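Local coordinates for Ara h 8 allergen isoform (Arachis hypogaea, PDB 6V8J), which is a peanut allergen of the Bet v 1 pathogenesis-related family that probably binds small hydrophobic ligands, perhaps abscisic acid-like molecules, as its relatives do, at residues Tyr81-Ser86 / Val98-Lys103; Thr52-Thr57 / Val67-Asp72. All coordinates share one frame; numbering follows the deposited sequence.

Interaction 1: Tyr81-Ser86 / Val98-Lys103; sequences YDYTIS and VSFKTK
Tyr83 and Phe100 meet across the hairpin formed by strands 80-87 and 95-107, two antiparallel neighbours in the curved sheet of the Bet v 1 fold. Backbone bonds set the register. Tyr81 pairs with Thr102, Tyr83 with Phe100 and Ile85 with Val98 as hydrogen-bonded pairs, while Asp82-Lys101 and Thr84-Ser99 are the non-hydrogen-bonded pairs between them. Phe100 N reaches Tyr83 O at 2.8 Å, almost straight on to the carbonyl.

The aromatic contact lies on the face that looks toward helix 129-151, where Val135 and Ser139 meet Phe100. The two rings are nearly parallel, 10° apart, but displaced until little of one covers the other, with centroids separated by 4.8 Å. What sits over the face of the tyrosine ring is instead Phe100 CB, 3.8 Å from its centroid in a CH-pi contact. In return, Tyr83 OH lies above the rim of the phenylalanine ring, 3.5 Å from Phe100 CG. With chi1 at 63°, Tyr83 CG stands between its own N and carbonyl carbon, and this leans the ring across toward the partner strand. The opposite face of that ring meets His69. Ile85 extends the apolar row, its CG1 3.9 Å from Phe100 CE2.

Polar side chains occupy the other face. Ser99 OG donates to Thr84 OG1 at 2.8 Å, and the threonine hydroxyl is also bonded to Asp72 in strand 63-75, making a short relay over three strands. Asp82 lays its carboxylate against the CB and CG of Lys101, but the lysine amine bends away, so no salt bridge forms. A weak bond of 3.4 Å joins Thr102 N to Asp82 OD1, and one water donates to both Asp82 OD1 and Thr102 O.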
loop_
_atom_site.group_PDB
_atom_site.type_symbol
_atom_site.label_atom_id
_atom_site.label_comp_id
_atom_site.label_asym_id
_atom_site.label_seq_id
_atom_site.Cartn_x
_atom_site.Cartn_y
_atom_site.Cartn_z
ATOM N N TYR A 81 -7.222 3.819 6.132
ATOM C CA TYR A 81 -6.957 2.460 5.583
ATOM C C TYR A 81 -5.636 1.896 6.133
ATOM O O TYR A 81 -4.551 2.433 5.809
ATOM C CB TYR A 81 -6.955 2.515 4.062
ATOM C CG TYR A 81 -6.845 1.171 3.395
ATOM C CD1 TYR A 81 -7.867 0.237 3.515
ATOM C CD2 TYR A 81 -5.769 0.851 2.592
ATOM C CE1 TYR A 81 -7.793 -1.001 2.897
ATOM C CE2 TYR A 81 -5.677 -0.395 1.974
ATOM C CZ TYR A 81 -6.712 -1.299 2.083
ATOM O OH TYR A 81 -6.639 -2.533 1.487
ATOM N N ASP A 82 -5.739 0.828 6.934
ATOM C CA ASP A 82 -4.594 0.089 7.513
ATOM C C ASP A 82 -4.557 -1.283 6.857
ATOM O O ASP A 82 -5.612 -1.954 6.824
ATOM C CB ASP A 82 -4.728 -0.059 9.016
ATOM C CG ASP A 82 -4.806 1.241 9.790
ATOM O OD1 ASP A 82 -4.549 2.340 9.184
ATOM O OD2 ASP A 82 -5.178 1.124 10.983
ATOM N N TYR A 83 -3.403 -1.708 6.376
ATOM C CA TYR A 83 -3.262 -3.021 5.698
ATOM C C TYR A 83 -1.862 -3.567 5.944
ATOM O O TYR A 83 -0.936 -2.790 6.335
ATOM C CB TYR A 83 -3.538 -2.865 4.194
ATOM C CG TYR A 83 -2.576 -1.961 3.464
ATOM C CD1 TYR A 83 -2.655 -0.579 3.558
ATOM C CD2 TYR A 83 -1.566 -2.499 2.697
ATOM C CE1 TYR A 83 -1.781 0.247 2.870
ATOM C CE2 TYR A 83 -0.695 -1.694 1.983
ATOM C CZ TYR A 83 -0.786 -0.324 2.093
ATOM O OH TYR A 83 0.154 0.390 1.443
ATOM N N THR A 84 -1.740 -4.885 5.777
ATOM C CA THR A 84 -0.487 -5.637 5.977
ATOM C C THR A 84 -0.151 -6.400 4.691
ATOM O O THR A 84 -1.048 -7.075 4.171
ATOM C CB THR A 84 -0.588 -6.510 7.234
ATOM O OG1 THR A 84 -0.744 -5.601 8.329
ATOM C CG2 THR A 84 0.615 -7.404 7.412
ATOM N N ILE A 85 1.109 -6.305 4.261
ATOM C CA ILE A 85 1.719 -6.962 3.065
ATOM C C ILE A 85 2.621 -8.089 3.585
ATOM O O ILE A 85 3.357 -7.844 4.580
ATOM C CB ILE A 85 2.548 -5.943 2.254
ATOM C CG1 ILE A 85 1.744 -4.721 1.799
ATOM C CG2 ILE A 85 3.251 -6.629 1.102
ATOM C CD1 ILE A 85 0.547 -5.050 0.927
ATOM N N SER A 86 2.485 -9.258 2.977
ATOM C CA SER A 86 3.345 -10.430 3.256
ATOM C C SER A 86 3.355 -11.357 2.037
ATOM O O SER A 86 2.605 -11.104 1.106
ATOM C CB SER A 86 2.852 -11.150 4.476
ATOM O OG SER A 86 1.474 -11.429 4.363
ATOM N N VAL A 98 4.869 -6.324 6.462
ATOM C CA VAL A 98 4.935 -4.837 6.588
ATOM C C VAL A 98 3.516 -4.325 6.804
ATOM O O VAL A 98 2.663 -4.538 5.930
ATOM C CB VAL A 98 5.638 -4.162 5.396
ATOM C CG1 VAL A 98 5.870 -2.679 5.686
ATOM C CG2 VAL A 98 6.954 -4.838 5.063
ATOM N N SER A 99 3.303 -3.628 7.916
ATOM C CA SER A 99 1.998 -3.044 8.308
ATOM C C SER A 99 2.023 -1.533 8.058
ATOM O O SER A 99 2.925 -0.845 8.574
ATOM C CB SER A 99 1.652 -3.367 9.731
ATOM O OG SER A 99 1.435 -4.747 9.848
ATOM N N PHE A 100 1.049 -1.080 7.267
ATOM C CA PHE A 100 0.772 0.323 6.924
ATOM C C PHE A 100 -0.452 0.811 7.688
ATOM O O PHE A 100 -1.510 0.070 7.730
ATOM C CB PHE A 100 0.524 0.432 5.423
ATOM C CG PHE A 100 1.717 0.140 4.552
ATOM C CD1 PHE A 100 2.576 1.159 4.208
ATOM C CD2 PHE A 100 2.014 -1.158 4.145
ATOM C CE1 PHE A 100 3.696 0.907 3.429
ATOM C CE2 PHE A 100 3.136 -1.408 3.378
ATOM C CZ PHE A 100 3.948 -0.363 2.995
ATOM N N LYS A 101 -0.327 2.006 8.276
ATOM C CA LYS A 101 -1.489 2.786 8.776
ATOM C C LYS A 101 -1.506 4.115 8.002
ATOM O O LYS A 101 -0.494 4.867 8.038
ATOM C CB LYS A 101 -1.441 2.964 10.294
ATOM C CG LYS A 101 -1.352 1.662 11.076
ATOM C CD LYS A 101 -0.769 1.769 12.474
ATOM C CE LYS A 101 -1.830 2.150 13.467
ATOM N NZ LYS A 101 -1.241 2.828 14.644
ATOM N N THR A 102 -2.617 4.344 7.305
ATOM C CA THR A 102 -2.759 5.484 6.368
ATOM C C THR A 102 -3.982 6.294 6.794
ATOM O O THR A 102 -4.996 5.690 7.146
ATOM C CB THR A 102 -2.780 5.023 4.901
ATOM O OG1 THR A 102 -4.016 4.402 4.572
ATOM C CG2 THR A 102 -1.615 4.128 4.547
ATOM N N LYS A 103 -3.849 7.614 6.765
ATOM C CA LYS A 103 -4.997 8.501 7.040
ATOM C C LYS A 103 -4.841 9.805 6.240
ATOM O O LYS A 103 -3.744 10.361 6.211
ATOM C CB LYS A 103 -5.060 8.741 8.549
ATOM C CG LYS A 103 -6.242 9.560 9.029
ATOM C CD LYS A 103 -6.187 9.863 10.501
ATOM C CE LYS A 103 -7.501 10.398 11.026
ATOM N NZ LYS A 103 -7.885 11.633 10.318
HETATM O O HOH W 1 -4.818 4.750 9.959
#

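Interaction 2: Thr52-Thr57 / Val67-Asp72; sequences TVKKVT and VLHKID
Lys54 and His69 leave their strands in the same direction, flank to flank, the extended lysine chain lying over one face of the imidazole. Lys54 CD makes the CH-pi contact, 4.0 Å from the ring centroid and 29° off its normal, and comes nearest at His69 CD2, 3.6 Å away. His69 CG is turned anti to the backbone N (chi1 170°); Lys54 CG instead sits anti to the carbonyl carbon (chi1 -37°), and from there the straight chain runs along the ring. Their polar ends are held by other partners. Lys54 NZ forms a salt bridge with Asp28 and a weak bond to Tyr81 OH, and His69 NE2 is hydrogen-bonded to that same hydroxyl; the shared phenol would probably help fix the ring's rotation.

Beneath them is the antiparallel hairpin of strands 53-60 and 63-75, part of the Bet v 1 sheet. Lys54-His69 and Val56-Val67 are its hydrogen-bonded pairs, and Thr52 O adds a bond from Ile71 N at 2.9 Å. On the lysine-histidine face, Val56 CB meets Val67 CG2 at 4.0 Å. The reverse face is aliphatic near the backbone: Val53 CG2 touches the chain of Lys70 at CD (4.0 Å), the two side chains slanting across one another, and Leu68 CD2 reaches over to Val53 CG1 at 4.2 Å and also touches Lys55 CB.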
loop_
_atom_site.group_PDB
_atom_site.type_symbol
_atom_site.label_atom_id
_atom_site.label_comp_id
_atom_site.label_asym_id
_atom_site.label_seq_id
_atom_site.Cartn_x
_atom_site.Cartn_y
_atom_site.Cartn_z
ATOM N N THR A 52 -10.377 -9.016 5.182
ATOM C CA THR A 52 -10.251 -9.327 3.733
ATOM C C THR A 52 -8.783 -9.510 3.339
ATOM O O THR A 52 -7.955 -8.610 3.644
ATOM C CB THR A 52 -10.843 -8.216 2.859
ATOM O OG1 THR A 52 -12.258 -8.210 3.101
ATOM C CG2 THR A 52 -10.602 -8.454 1.396
ATOM N N VAL A 53 -8.478 -10.636 2.708
ATOM C CA VAL A 53 -7.136 -10.892 2.133
ATOM C C VAL A 53 -7.261 -10.851 0.600
ATOM O O VAL A 53 -8.231 -11.440 0.030
ATOM C CB VAL A 53 -6.525 -12.200 2.645
ATOM C CG1 VAL A 53 -5.258 -12.591 1.884
ATOM C CG2 VAL A 53 -6.181 -12.057 4.114
ATOM N N LYS A 54 -6.306 -10.167 -0.008
ATOM C CA LYS A 54 -6.158 -10.006 -1.477
ATOM C C LYS A 54 -4.820 -10.601 -1.899
ATOM O O LYS A 54 -3.845 -10.534 -1.097
ATOM C CB LYS A 54 -6.134 -8.546 -1.934
ATOM C CG LYS A 54 -7.042 -7.570 -1.208
ATOM C CD LYS A 54 -6.713 -6.167 -1.624
ATOM C CE LYS A 54 -7.581 -5.083 -1.017
ATOM N NZ LYS A 54 -7.269 -3.770 -1.616
ATOM N N LYS A 55 -4.793 -11.176 -3.101
ATOM C CA LYS A 55 -3.558 -11.661 -3.757
ATOM C C LYS A 55 -3.204 -10.686 -4.878
ATOM O O LYS A 55 -4.053 -10.453 -5.737
ATOM C CB LYS A 55 -3.784 -13.092 -4.263
ATOM C CG LYS A 55 -2.784 -13.615 -5.293
ATOM C CD LYS A 55 -3.085 -15.033 -5.785
ATOM C CE LYS A 55 -2.732 -16.055 -4.718
ATOM N NZ LYS A 55 -3.444 -17.362 -4.826
ATOM N N VAL A 56 -2.015 -10.089 -4.808
ATOM C CA VAL A 56 -1.438 -9.155 -5.811
ATOM C C VAL A 56 -0.413 -9.965 -6.602
ATOM O O VAL A 56 0.582 -10.400 -6.003
ATOM C CB VAL A 56 -0.809 -7.903 -5.162
ATOM C CG1 VAL A 56 -0.249 -6.952 -6.194
ATOM C CG2 VAL A 56 -1.789 -7.177 -4.243
ATOM N N THR A 57 -0.715 -10.182 -7.877
ATOM C CA THR A 57 0.223 -10.845 -8.804
ATOM C C THR A 57 1.026 -9.769 -9.537
ATOM O O THR A 57 0.419 -8.841 -10.070
ATOM C CB THR A 57 -0.498 -11.784 -9.768
ATOM O OG1 THR A 57 -1.411 -12.577 -9.017
ATOM C CG2 THR A 57 0.455 -12.673 -10.533
ATOM N N VAL A 67 2.220 -11.180 -3.576
ATOM C CA VAL A 67 2.223 -10.698 -2.176
ATOM C C VAL A 67 0.774 -10.701 -1.686
ATOM O O VAL A 67 -0.125 -10.500 -2.508
ATOM C CB VAL A 67 2.957 -9.358 -1.986
ATOM C CG1 VAL A 67 4.435 -9.460 -2.306
ATOM C CG2 VAL A 67 2.297 -8.211 -2.714
ATOM N N LEU A 68 0.570 -11.072 -0.426
ATOM C CA LEU A 68 -0.796 -11.067 0.144
ATOM C C LEU A 68 -0.983 -9.760 0.907
ATOM O O LEU A 68 -0.047 -9.321 1.568
ATOM C CB LEU A 68 -0.984 -12.287 1.051
ATOM C CG LEU A 68 -0.932 -13.652 0.361
ATOM C CD1 LEU A 68 -0.983 -14.778 1.361
ATOM C CD2 LEU A 68 -2.059 -13.813 -0.626
ATOM N N HIS A 69 -2.194 -9.235 0.835
ATOM C CA HIS A 69 -2.585 -7.910 1.355
ATOM C C HIS A 69 -3.850 -8.074 2.211
ATOM O O HIS A 69 -4.880 -8.449 1.656
ATOM C CB HIS A 69 -2.724 -6.970 0.154
ATOM C CG HIS A 69 -3.324 -5.646 0.427
ATOM N ND1 HIS A 69 -2.752 -4.480 -0.023
ATOM C CD2 HIS A 69 -4.458 -5.294 1.055
ATOM C CE1 HIS A 69 -3.509 -3.472 0.331
ATOM N NE2 HIS A 69 -4.552 -3.941 0.994
ATOM N N LYS A 70 -3.723 -7.847 3.523
ATOM C CA LYS A 70 -4.831 -7.997 4.492
ATOM C C LYS A 70 -5.327 -6.604 4.884
ATOM O O LYS A 70 -4.481 -5.777 5.264
ATOM C CB LYS A 70 -4.358 -8.755 5.733
ATOM C CG LYS A 70 -5.455 -9.050 6.753
ATOM C CD LYS A 70 -5.206 -10.297 7.612
ATOM C CE LYS A 70 -6.269 -10.477 8.667
ATOM N NZ LYS A 70 -6.488 -11.905 8.998
ATOM N N ILE A 71 -6.645 -6.379 4.889
ATOM C CA ILE A 71 -7.218 -5.118 5.443
ATOM C C ILE A 71 -7.239 -5.237 6.972
ATOM O O ILE A 71 -7.892 -6.157 7.502
ATOM C CB ILE A 71 -8.602 -4.771 4.866
ATOM C CG1 ILE A 71 -8.630 -4.804 3.332
ATOM C CG2 ILE A 71 -9.049 -3.425 5.419
ATOM C CD1 ILE A 71 -9.951 -4.346 2.703
ATOM N N ASP A 72 -6.553 -4.344 7.675
ATOM C CA ASP A 72 -6.554 -4.346 9.161
ATOM C C ASP A 72 -7.665 -3.409 9.647
ATOM O O ASP A 72 -8.369 -3.771 10.592
ATOM C CB ASP A 72 -5.178 -3.984 9.709
ATOM C CG ASP A 72 -4.086 -4.911 9.248
ATOM O OD1 ASP A 72 -4.262 -6.146 9.405
ATOM O OD2 ASP A 72 -3.067 -4.399 8.738
#

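How the interactions relate
Interaction 2 comes first along the chain and is complete before interaction 1 begins: two consecutive hairpins, centres 10 Å apart. Strands 63-75 and 80-87 are neighbours, so the four segments run side by side through one antiparallel sheet in the order 52-57, 67-72, 81-86, 98-103. Backbone hydrogen bonds such as those of Leu68 with Ser86 and Lys70 with Thr84 join the hairpins. The face with Tyr81, Tyr83, Phe100, Lys54 and His69 turns inward, mixing aromatic rings with a few polar groups; in Bet v 1 relatives this concave side lines the ligand pocket, so the two contacts probably form part of its wall. The other carries Asp82, Thr84, Ser99, Lys55 and Lys70 beside Val53 and Leu68.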